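Local coordinates for protein beta-catenin homolog sys-1 (Caenorhabditis elegans, PDB 3C2G) that acts as a beta-catenin in Wnt asymmetry signalling, binding the TCF transcription factor POP-1 directly and activating or repressing target genes as a transcription coregulator, at residues A[145-150]-A[158-163]; A[114-119]-A[164-169]; A[53-58]-A[98-103]. One frame throughout, in Å; residues are numbered along the deposited sequence.

Overall arrangement
Read from the N terminus, contact 3 closes first: it returns helix 98-103 to helix 47-62, with helix 71-90 in the loop between them. Contact 2 opens next and joins helix 115-122 to the run 164-169 at the start of helix 167-174. Contact 1, which packs helix 154-164 back on helix 134-150 across a short turn, is nested inside that loop, whereas contact 3 lies in series with both; none cross. Contacts 1 and 2 meet where Arg116 NH1 bonds His163 O, and contacts 1 and 3 meet at Val101 and Val102, against Ile147 and Phe160. Together they tie successive helices into the N-terminal part of the elongated armadillo domain.

Contact 1: A[145-150]-A[158-163]; sequences NCIIMG and TEFAQH
Ile147 and Phe160 meet at about a right angle, the branched side chain of one lying over a face of the other's ring. From Ile147 CB outward the contacts unfold in order. CB itself stands 4.0 Å from Phe160 CE2. The CG2 methyl, anti to the backbone N, makes the closest approach, 3.6 Å to Phe160 CE2, and sits 29° off the ring normal in a CH-pi contact, its carbon 4.0 Å from the centroid of the Phe160 ring. The other branch runs out through CG1 to CD1, which reaches Phe160 CZ at 4.0 Å, so both branches rest on the same face, CG2 over the ring and CD1 out towards CZ. Ile148 approaches differently: its CG1 lies near the ring plane, at the edge, 4.2 Å from Phe160 CE2. Phe160 holds CG anti to its own backbone N (chi1 -172°), which sends the ring across to helix 134-150. Phe105 adds an edge-to-face partner for the same ring, and Val101 of helix 98-103 also touches Ile147. Replacing the phenylalanine with an alanine would probably open a gap between the two helices and leave Ile147 CG2 without the face it packs on. All three residues are buried, and the arrangement is that of two consecutive helices folded back across a short turn through an apolar core, the recurring device of an armadillo alpha-solenoid.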
loop_
_atom_site.group_PDB
_atom_site.type_symbol
_atom_site.label_atom_id
_atom_site.label_comp_id
_atom_site.label_asym_id
_atom_site.label_seq_id
_atom_site.Cartn_x
_atom_site.Cartn_y
_atom_site.Cartn_z
ATOM N N ASN A 145 -15.731 20.195 3.106
ATOM C CA ASN A 145 -15.142 19.418 4.178
ATOM C C ASN A 145 -16.184 18.871 5.139
ATOM O O ASN A 145 -16.139 17.707 5.478
ATOM C CB ASN A 145 -14.081 20.225 4.934
ATOM C CG ASN A 145 -13.343 19.386 5.964
ATOM O OD1 ASN A 145 -12.605 18.463 5.620
ATOM N ND2 ASN A 145 -13.554 19.692 7.237
ATOM N N CYS A 146 -17.132 19.701 5.559
ATOM C CA CYS A 146 -18.177 19.258 6.486
ATOM C C CYS A 146 -19.098 18.182 5.931
ATOM O O CYS A 146 -19.429 17.236 6.638
ATOM C CB CYS A 146 -19.023 20.430 6.937
ATOM S SG CYS A 146 -18.245 21.408 8.189
ATOM N N ILE A 147 -19.523 18.328 4.677
ATOM C CA ILE A 147 -20.379 17.315 4.055
ATOM C C ILE A 147 -19.622 16.001 3.847
ATOM O O ILE A 147 -20.147 14.926 4.141
ATOM C CB ILE A 147 -20.986 17.784 2.716
ATOM C CG1 ILE A 147 -21.845 19.035 2.919
ATOM C CG2 ILE A 147 -21.837 16.682 2.099
ATOM C CD1 ILE A 147 -22.223 19.717 1.622
ATOM N N ILE A 148 -18.388 16.092 3.353
ATOM C CA ILE A 148 -17.596 14.900 3.063
ATOM C C ILE A 148 -17.183 14.161 4.334
ATOM O O ILE A 148 -17.199 12.940 4.369
ATOM C CB ILE A 148 -16.378 15.206 2.164
ATOM C CG1 ILE A 148 -16.858 15.594 0.769
ATOM C CG2 ILE A 148 -15.449 13.994 2.087
ATOM C CD1 ILE A 148 -15.818 16.262 -0.087
HETATM N N MSE A 149 -16.836 14.898 5.380
HETATM C CA MSE A 149 -16.476 14.259 6.633
HETATM C C MSE A 149 -17.722 13.885 7.419
HETATM O O MSE A 149 -17.681 13.001 8.265
HETATM C CB MSE A 149 -15.561 15.154 7.476
HETATM C CG MSE A 149 -14.186 15.475 6.848
HETATM SE SE MSE A 149 -13.229 13.954 6.013
HETATM C CE MSE A 149 -13.148 12.713 7.545
ATOM N N GLY A 150 -18.838 14.536 7.116
ATOM C CA GLY A 150 -20.018 14.430 7.961
ATOM C C GLY A 150 -21.039 13.372 7.607
ATOM O O GLY A 150 -21.445 12.602 8.469
ATOM N N THR A 158 -22.816 8.658 -2.178
ATOM C CA THR A 158 -22.822 8.340 -3.611
ATOM C C THR A 158 -23.501 9.410 -4.476
ATOM O O THR A 158 -22.976 9.780 -5.530
ATOM C CB THR A 158 -23.481 6.955 -3.857
ATOM O OG1 THR A 158 -22.657 5.928 -3.286
ATOM C CG2 THR A 158 -23.672 6.674 -5.347
ATOM N N GLU A 159 -24.666 9.892 -4.039
ATOM C CA GLU A 159 -25.386 10.958 -4.748
ATOM C C GLU A 159 -24.539 12.226 -4.850
ATOM O O GLU A 159 -24.383 12.799 -5.935
ATOM C CB GLU A 159 -26.694 11.308 -4.038
ATOM C CG GLU A 159 -27.828 10.336 -4.264
ATOM C CD GLU A 159 -29.175 10.867 -3.763
ATOM O OE1 GLU A 159 -30.103 10.042 -3.588
ATOM O OE2 GLU A 159 -29.311 12.106 -3.551
ATOM N N PHE A 160 -23.996 12.651 -3.709
ATOM C CA PHE A 160 -23.209 13.873 -3.640
ATOM C C PHE A 160 -21.987 13.760 -4.539
ATOM O O PHE A 160 -21.693 14.681 -5.306
ATOM C CB PHE A 160 -22.815 14.197 -2.194
ATOM C CG PHE A 160 -22.169 15.541 -2.030
ATOM C CD1 PHE A 160 -22.751 16.679 -2.583
ATOM C CD2 PHE A 160 -20.981 15.671 -1.323
ATOM C CE1 PHE A 160 -22.155 17.926 -2.444
ATOM C CE2 PHE A 160 -20.373 16.913 -1.182
ATOM C CZ PHE A 160 -20.961 18.047 -1.743
ATOM N N ALA A 161 -21.302 12.618 -4.459
ATOM C CA ALA A 161 -20.174 12.320 -5.342
ATOM C C ALA A 161 -20.528 12.500 -6.813
ATOM O O ALA A 161 -19.795 13.156 -7.543
ATOM C CB ALA A 161 -19.639 10.921 -5.080
ATOM N N GLN A 162 -21.661 11.946 -7.241
ATOM C CA GLN A 162 -22.095 12.094 -8.628
ATOM C C GLN A 162 -22.307 13.557 -9.035
ATOM O O GLN A 162 -21.859 13.971 -10.106
ATOM C CB GLN A 162 -23.349 11.262 -8.910
ATOM C CG GLN A 162 -23.712 11.181 -10.396
ATOM C CD GLN A 162 -24.896 10.251 -10.677
ATOM O OE1 GLN A 162 -25.063 9.213 -10.020
ATOM N NE2 GLN A 162 -25.716 10.615 -11.670
ATOM N N HIS A 163 -22.972 14.334 -8.175
ATOM C CA HIS A 163 -23.200 15.767 -8.419
ATOM C C HIS A 163 -21.913 16.567 -8.645
ATOM O O HIS A 163 -21.912 17.563 -9.367
ATOM C CB HIS A 163 -23.985 16.404 -7.265
ATOM C CG HIS A 163 -25.338 15.799 -7.032
ATOM N ND1 HIS A 163 -25.932 15.770 -5.788
ATOM C CD2 HIS A 163 -26.205 15.192 -7.879
ATOM C CE1 HIS A 163 -27.111 15.181 -5.880
ATOM N NE2 HIS A 163 -27.299 14.819 -7.137
#

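Contact 2: A[114-119]-A[164-169]; sequences DFRELI and LKFEKL
A cation-pi stack between Arg116 and Phe166, with a salt bridge beside it, joins the first turn of helix 115-122 to the turn leading into helix 167-174. The guanidinium lies flat on the ring, planes 9° apart and Arg116 CZ 4.0 Å from the centroid of the Phe166 ring. Nearer the backbone the aliphatic part of the chain continues over the same face, and Arg116 CD comes to 3.5 Å from Phe166 CE2. With CG lodged between the backbone N and the carbonyl carbon in both residues (chi1 67° and 57°), the two chains overlap face to face, running in opposite directions. Leu169 CB takes the opposite face of the ring, which is thus sandwiched. At the same time Arg116 NH1 donates a hydrogen bond to His163 O, which should help fix the rotation of the guanidinium. Glu117 CG meets Phe166 CE1 obliquely; the Glu117 and Lys168 side chains cross at about a right angle, and Glu117 OE2 and Lys168 NZ form a long, weak salt bridge of 3.4 Å. Such an arginine, stacked on an aromatic ring and hydrogen-bonded to a backbone carbonyl, is consistent with packing between neighbouring helices of an armadillo domain.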
loop_
_atom_site.group_PDB
_atom_site.type_symbol
_atom_site.label_atom_id
_atom_site.label_comp_id
_atom_site.label_asym_id
_atom_site.label_seq_id
_atom_site.Cartn_x
_atom_site.Cartn_y
_atom_site.Cartn_z
ATOM N N ASP A 114 -26.798 26.855 -12.292
ATOM C CA ASP A 114 -26.939 25.782 -11.315
ATOM C C ASP A 114 -26.167 26.067 -10.028
ATOM O O ASP A 114 -25.077 26.645 -10.052
ATOM C CB ASP A 114 -26.478 24.453 -11.917
ATOM C CG ASP A 114 -27.511 23.837 -12.850
ATOM O OD1 ASP A 114 -28.710 24.196 -12.764
ATOM O OD2 ASP A 114 -27.124 22.972 -13.664
ATOM N N PHE A 115 -26.749 25.644 -8.911
ATOM C CA PHE A 115 -26.152 25.805 -7.593
ATOM C C PHE A 115 -24.690 25.331 -7.543
ATOM O O PHE A 115 -23.828 26.033 -7.028
ATOM C CB PHE A 115 -26.997 25.065 -6.551
ATOM C CG PHE A 115 -26.504 25.216 -5.135
ATOM C CD1 PHE A 115 -26.798 26.366 -4.399
ATOM C CD2 PHE A 115 -25.752 24.204 -4.537
ATOM C CE1 PHE A 115 -26.352 26.505 -3.088
ATOM C CE2 PHE A 115 -25.300 24.324 -3.239
ATOM C CZ PHE A 115 -25.598 25.481 -2.501
ATOM N N ARG A 116 -24.422 24.148 -8.090
ATOM C CA ARG A 116 -23.079 23.578 -8.051
ATOM C C ARG A 116 -22.044 24.454 -8.769
ATOM O O ARG A 116 -20.912 24.555 -8.325
ATOM C CB ARG A 116 -23.067 22.141 -8.583
ATOM C CG ARG A 116 -23.365 21.980 -10.074
ATOM C CD ARG A 116 -23.309 20.512 -10.444
ATOM N NE ARG A 116 -23.351 20.286 -11.887
ATOM C CZ ARG A 116 -23.348 19.084 -12.467
ATOM N NH1 ARG A 116 -23.304 17.975 -11.739
ATOM N NH2 ARG A 116 -23.387 18.995 -13.783
ATOM N N GLU A 117 -22.457 25.110 -9.850
ATOM C CA GLU A 117 -21.550 25.956 -10.634
ATOM C C GLU A 117 -21.306 27.287 -9.940
ATOM O O GLU A 117 -20.187 27.788 -9.926
ATOM C CB GLU A 117 -22.047 26.143 -12.080
ATOM C CG GLU A 117 -22.244 24.808 -12.824
ATOM C CD GLU A 117 -22.042 24.891 -14.339
ATOM O OE1 GLU A 117 -22.449 23.934 -15.042
ATOM O OE2 GLU A 117 -21.480 25.896 -14.836
ATOM N N LEU A 118 -22.344 27.851 -9.342
ATOM C CA LEU A 118 -22.155 29.041 -8.525
ATOM C C LEU A 118 -21.179 28.751 -7.377
ATOM O O LEU A 118 -20.265 29.541 -7.131
ATOM C CB LEU A 118 -23.492 29.555 -7.968
ATOM C CG LEU A 118 -24.547 30.106 -8.931
ATOM C CD1 LEU A 118 -25.813 30.434 -8.157
ATOM C CD2 LEU A 118 -24.066 31.336 -9.702
ATOM N N ILE A 119 -21.386 27.626 -6.690
ATOM C CA ILE A 119 -20.558 27.225 -5.553
ATOM C C ILE A 119 -19.120 27.009 -6.007
ATOM O O ILE A 119 -18.199 27.661 -5.522
ATOM C CB ILE A 119 -21.108 25.943 -4.863
ATOM C CG1 ILE A 119 -22.315 26.278 -3.980
ATOM C CG2 ILE A 119 -20.019 25.224 -4.057
ATOM C CD1 ILE A 119 -21.987 26.954 -2.676
ATOM N N LEU A 164 -20.827 16.126 -8.021
ATOM C CA LEU A 164 -19.544 16.818 -8.096
ATOM C C LEU A 164 -18.743 16.556 -9.367
ATOM O O LEU A 164 -17.831 17.318 -9.692
ATOM C CB LEU A 164 -18.690 16.465 -6.881
ATOM C CG LEU A 164 -19.252 16.919 -5.538
ATOM C CD1 LEU A 164 -18.316 16.539 -4.429
ATOM C CD2 LEU A 164 -19.519 18.426 -5.539
ATOM N N LYS A 165 -19.071 15.488 -10.086
ATOM C CA LYS A 165 -18.295 15.112 -11.260
ATOM C C LYS A 165 -18.744 15.842 -12.509
ATOM O O LYS A 165 -19.525 15.322 -13.300
ATOM C CB LYS A 165 -18.305 13.596 -11.455
ATOM C CG LYS A 165 -17.428 12.881 -10.440
ATOM C CD LYS A 165 -17.844 11.450 -10.250
ATOM C CE LYS A 165 -17.476 10.998 -8.852
ATOM N NZ LYS A 165 -17.756 9.564 -8.675
ATOM N N PHE A 166 -18.253 17.070 -12.660
ATOM C CA PHE A 166 -18.465 17.859 -13.870
ATOM C C PHE A 166 -17.204 18.650 -14.196
ATOM O O PHE A 166 -16.485 19.071 -13.293
ATOM C CB PHE A 166 -19.713 18.762 -13.767
ATOM C CG PHE A 166 -19.708 19.715 -12.589
ATOM C CD1 PHE A 166 -19.582 21.080 -12.790
ATOM C CD2 PHE A 166 -19.869 19.247 -11.282
ATOM C CE1 PHE A 166 -19.592 21.965 -11.706
ATOM C CE2 PHE A 166 -19.873 20.132 -10.189
ATOM C CZ PHE A 166 -19.735 21.488 -10.406
ATOM N N GLU A 167 -16.937 18.836 -15.486
ATOM C CA GLU A 167 -15.673 19.414 -15.946
ATOM C C GLU A 167 -15.247 20.685 -15.191
ATOM O O GLU A 167 -14.096 20.788 -14.758
ATOM C CB GLU A 167 -15.709 19.665 -17.460
ATOM N N LYS A 168 -16.174 21.630 -15.022
ATOM C CA LYS A 168 -15.875 22.933 -14.396
ATOM C C LYS A 168 -15.243 22.785 -13.017
ATOM O O LYS A 168 -14.284 23.485 -12.694
ATOM C CB LYS A 168 -17.130 23.802 -14.305
ATOM C CG LYS A 168 -16.887 25.250 -13.883
ATOM C CD LYS A 168 -18.212 26.035 -13.827
ATOM C CE LYS A 168 -17.992 27.557 -13.782
ATOM N NZ LYS A 168 -19.128 28.305 -14.450
ATOM N N LEU A 169 -15.770 21.863 -12.217
ATOM C CA LEU A 169 -15.228 21.624 -10.894
ATOM C C LEU A 169 -13.831 20.962 -10.894
ATOM O O LEU A 169 -12.964 21.353 -10.106
ATOM C CB LEU A 169 -16.223 20.850 -10.028
ATOM C CG LEU A 169 -15.790 20.437 -8.616
ATOM C CD1 LEU A 169 -15.244 21.598 -7.793
ATOM C CD2 LEU A 169 -16.952 19.803 -7.897
#

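Contact 3: A[53-58]-A[98-103]; sequences QILNII and IHQVVQ
Leu55 points at helix 98-103, CD1 resting on the peptide joining Gln100 and Val101, CD2 on the Val101 side chain. The extended leucine chain decides this: with CG beside the backbone N (chi1 -70°) and CD1 anti to CA (chi2 177°), CD1 is carried furthest towards the opposing helix. It comes to rest against main chain as much as side chain, 3.6 Å from Gln100 O and 3.9 Å from Val101 N, so that a methyl lies alongside the peptide that links the two residues. Gln100 CB, whose bond from the backbone also points toward Leu55, adds a further apolar contact, 3.8 Å from Leu55 CD1. Its remaining chain is extended and turns its amide to other company: NE2 hydrogen-bonds Gln52 OE1 and Pro48 O in the first turns of helix 47-62. One glutamine thus serves both parts of the interface, its aliphatic root packing and its amide satisfied by two acceptors on helix 47-62. The Val101 side chain leaves its helix neither toward nor away from 53-58, and meets Leu55 loosely through CG2, 4.3 Å from Leu55 CD2, while its other methyl, CG1, faces Ile147 on helix 134-150. Around this core, Phe88 of helix 71-90 and Met104, just after 98-103, also touch Leu55. The area buried between the segments themselves is small, about 119 Å², and the nearest backbones, Leu55 CA and Val101 CA, are 7.4 Å apart. A single leucine bridging two helices, with a third helix adding its own side chain, is consistent with the layered hydrophobic core of an armadillo helical repeat domain.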
loop_
_atom_site.group_PDB
_atom_site.type_symbol
_atom_site.label_atom_id
_atom_site.label_comp_id
_atom_site.label_asym_id
_atom_site.label_seq_id
_atom_site.Cartn_x
_atom_site.Cartn_y
_atom_site.Cartn_z
ATOM N N GLN A 53 -36.977 26.442 2.575
ATOM C CA GLN A 53 -37.156 27.888 2.415
ATOM C C GLN A 53 -35.823 28.620 2.501
ATOM O O GLN A 53 -35.523 29.448 1.639
ATOM C CB GLN A 53 -38.101 28.459 3.488
ATOM C CG GLN A 53 -39.571 28.167 3.290
ATOM C CD GLN A 53 -40.458 28.818 4.357
ATOM O OE1 GLN A 53 -40.287 28.590 5.565
ATOM N NE2 GLN A 53 -41.419 29.630 3.910
ATOM N N ILE A 54 -35.041 28.326 3.543
ATOM C CA ILE A 54 -33.718 28.929 3.714
ATOM C C ILE A 54 -32.779 28.541 2.571
ATOM O O ILE A 54 -32.081 29.397 2.014
ATOM C CB ILE A 54 -33.056 28.528 5.046
ATOM C CG1 ILE A 54 -34.026 28.700 6.224
ATOM C CG2 ILE A 54 -31.741 29.292 5.247
ATOM C CD1 ILE A 54 -33.873 29.969 7.000
ATOM N N LEU A 55 -32.761 27.256 2.223
ATOM C CA LEU A 55 -31.888 26.779 1.162
ATOM C C LEU A 55 -32.226 27.500 -0.127
ATOM O O LEU A 55 -31.331 27.909 -0.876
ATOM C CB LEU A 55 -31.990 25.259 0.974
ATOM C CG LEU A 55 -31.405 24.345 2.065
ATOM C CD1 LEU A 55 -31.665 22.868 1.737
ATOM C CD2 LEU A 55 -29.915 24.603 2.282
ATOM N N ASN A 56 -33.522 27.676 -0.371
ATOM C CA ASN A 56 -33.964 28.320 -1.595
ATOM C C ASN A 56 -33.568 29.784 -1.643
ATOM O O ASN A 56 -33.327 30.316 -2.725
ATOM C CB ASN A 56 -35.466 28.134 -1.805
ATOM C CG ASN A 56 -35.808 26.764 -2.374
ATOM O OD1 ASN A 56 -34.923 25.998 -2.783
ATOM N ND2 ASN A 56 -37.099 26.453 -2.419
ATOM N N ILE A 57 -33.470 30.418 -0.475
ATOM C CA ILE A 57 -32.973 31.792 -0.394
ATOM C C ILE A 57 -31.449 31.855 -0.586
ATOM O O ILE A 57 -30.937 32.708 -1.332
ATOM C CB ILE A 57 -33.405 32.509 0.923
ATOM C CG1 ILE A 57 -34.918 32.759 0.924
ATOM C CG2 ILE A 57 -32.682 33.837 1.072
ATOM C CD1 ILE A 57 -35.464 33.316 2.242
ATOM N N ILE A 58 -30.725 30.967 0.090
ATOM C CA ILE A 58 -29.283 30.864 -0.127
ATOM C C ILE A 58 -28.974 30.785 -1.627
ATOM O O ILE A 58 -28.193 31.595 -2.166
ATOM C CB ILE A 58 -28.673 29.679 0.647
ATOM C CG1 ILE A 58 -28.661 29.999 2.146
ATOM C CG2 ILE A 58 -27.271 29.383 0.131
ATOM C CD1 ILE A 58 -28.455 28.816 3.026
ATOM N N ILE A 98 -30.161 16.744 6.073
ATOM C CA ILE A 98 -28.951 16.978 5.285
ATOM C C ILE A 98 -29.058 16.555 3.822
ATOM O O ILE A 98 -28.356 17.101 2.964
ATOM C CB ILE A 98 -27.693 16.371 5.979
ATOM C CG1 ILE A 98 -26.401 17.005 5.439
ATOM C CG2 ILE A 98 -27.686 14.838 5.925
ATOM C CD1 ILE A 98 -26.051 18.330 6.093
ATOM N N HIS A 99 -29.956 15.617 3.529
ATOM C CA HIS A 99 -30.215 15.224 2.140
ATOM C C HIS A 99 -30.751 16.379 1.298
ATOM O O HIS A 99 -30.547 16.411 0.079
ATOM C CB HIS A 99 -31.141 14.004 2.055
ATOM C CG HIS A 99 -32.431 14.173 2.785
ATOM N ND1 HIS A 99 -33.629 14.388 2.137
ATOM C CD2 HIS A 99 -32.713 14.173 4.110
ATOM C CE1 HIS A 99 -34.593 14.517 3.031
ATOM N NE2 HIS A 99 -34.062 14.395 4.236
ATOM N N GLN A 100 -31.412 17.336 1.946
ATOM C CA GLN A 100 -31.896 18.536 1.254
ATOM C C GLN A 100 -30.732 19.415 0.832
ATOM O O GLN A 100 -30.750 19.979 -0.272
ATOM C CB GLN A 100 -32.890 19.329 2.108
ATOM C CG GLN A 100 -34.234 18.630 2.327
ATOM C CD GLN A 100 -35.195 19.437 3.177
ATOM O OE1 GLN A 100 -35.719 18.944 4.173
ATOM N NE2 GLN A 100 -35.430 20.684 2.789
ATOM N N VAL A 101 -29.726 19.524 1.706
ATOM C CA VAL A 101 -28.463 20.187 1.360
ATOM C C VAL A 101 -27.822 19.530 0.130
ATOM O O VAL A 101 -27.501 20.208 -0.845
ATOM C CB VAL A 101 -27.467 20.211 2.548
ATOM C CG1 VAL A 101 -26.140 20.846 2.142
ATOM C CG2 VAL A 101 -28.063 20.974 3.723
ATOM N N VAL A 102 -27.677 18.209 0.167
ATOM C CA VAL A 102 -27.097 17.455 -0.945
ATOM C C VAL A 102 -27.897 17.642 -2.237
ATOM O O VAL A 102 -27.309 17.788 -3.315
ATOM C CB VAL A 102 -26.976 15.945 -0.605
ATOM C CG1 VAL A 102 -26.441 15.138 -1.802
ATOM C CG2 VAL A 102 -26.093 15.739 0.627
ATOM N N GLN A 103 -29.232 17.650 -2.125
ATOM C CA GLN A 103 -30.104 17.772 -3.300
ATOM C C GLN A 103 -29.944 19.101 -4.024
ATOM O O GLN A 103 -30.221 19.181 -5.219
ATOM C CB GLN A 103 -31.576 17.548 -2.940
ATOM C CG GLN A 103 -31.959 16.080 -2.703
ATOM C CD GLN A 103 -33.326 15.913 -2.025
ATOM O OE1 GLN A 103 -33.971 16.895 -1.639
ATOM N NE2 GLN A 103 -33.764 14.662 -1.871
#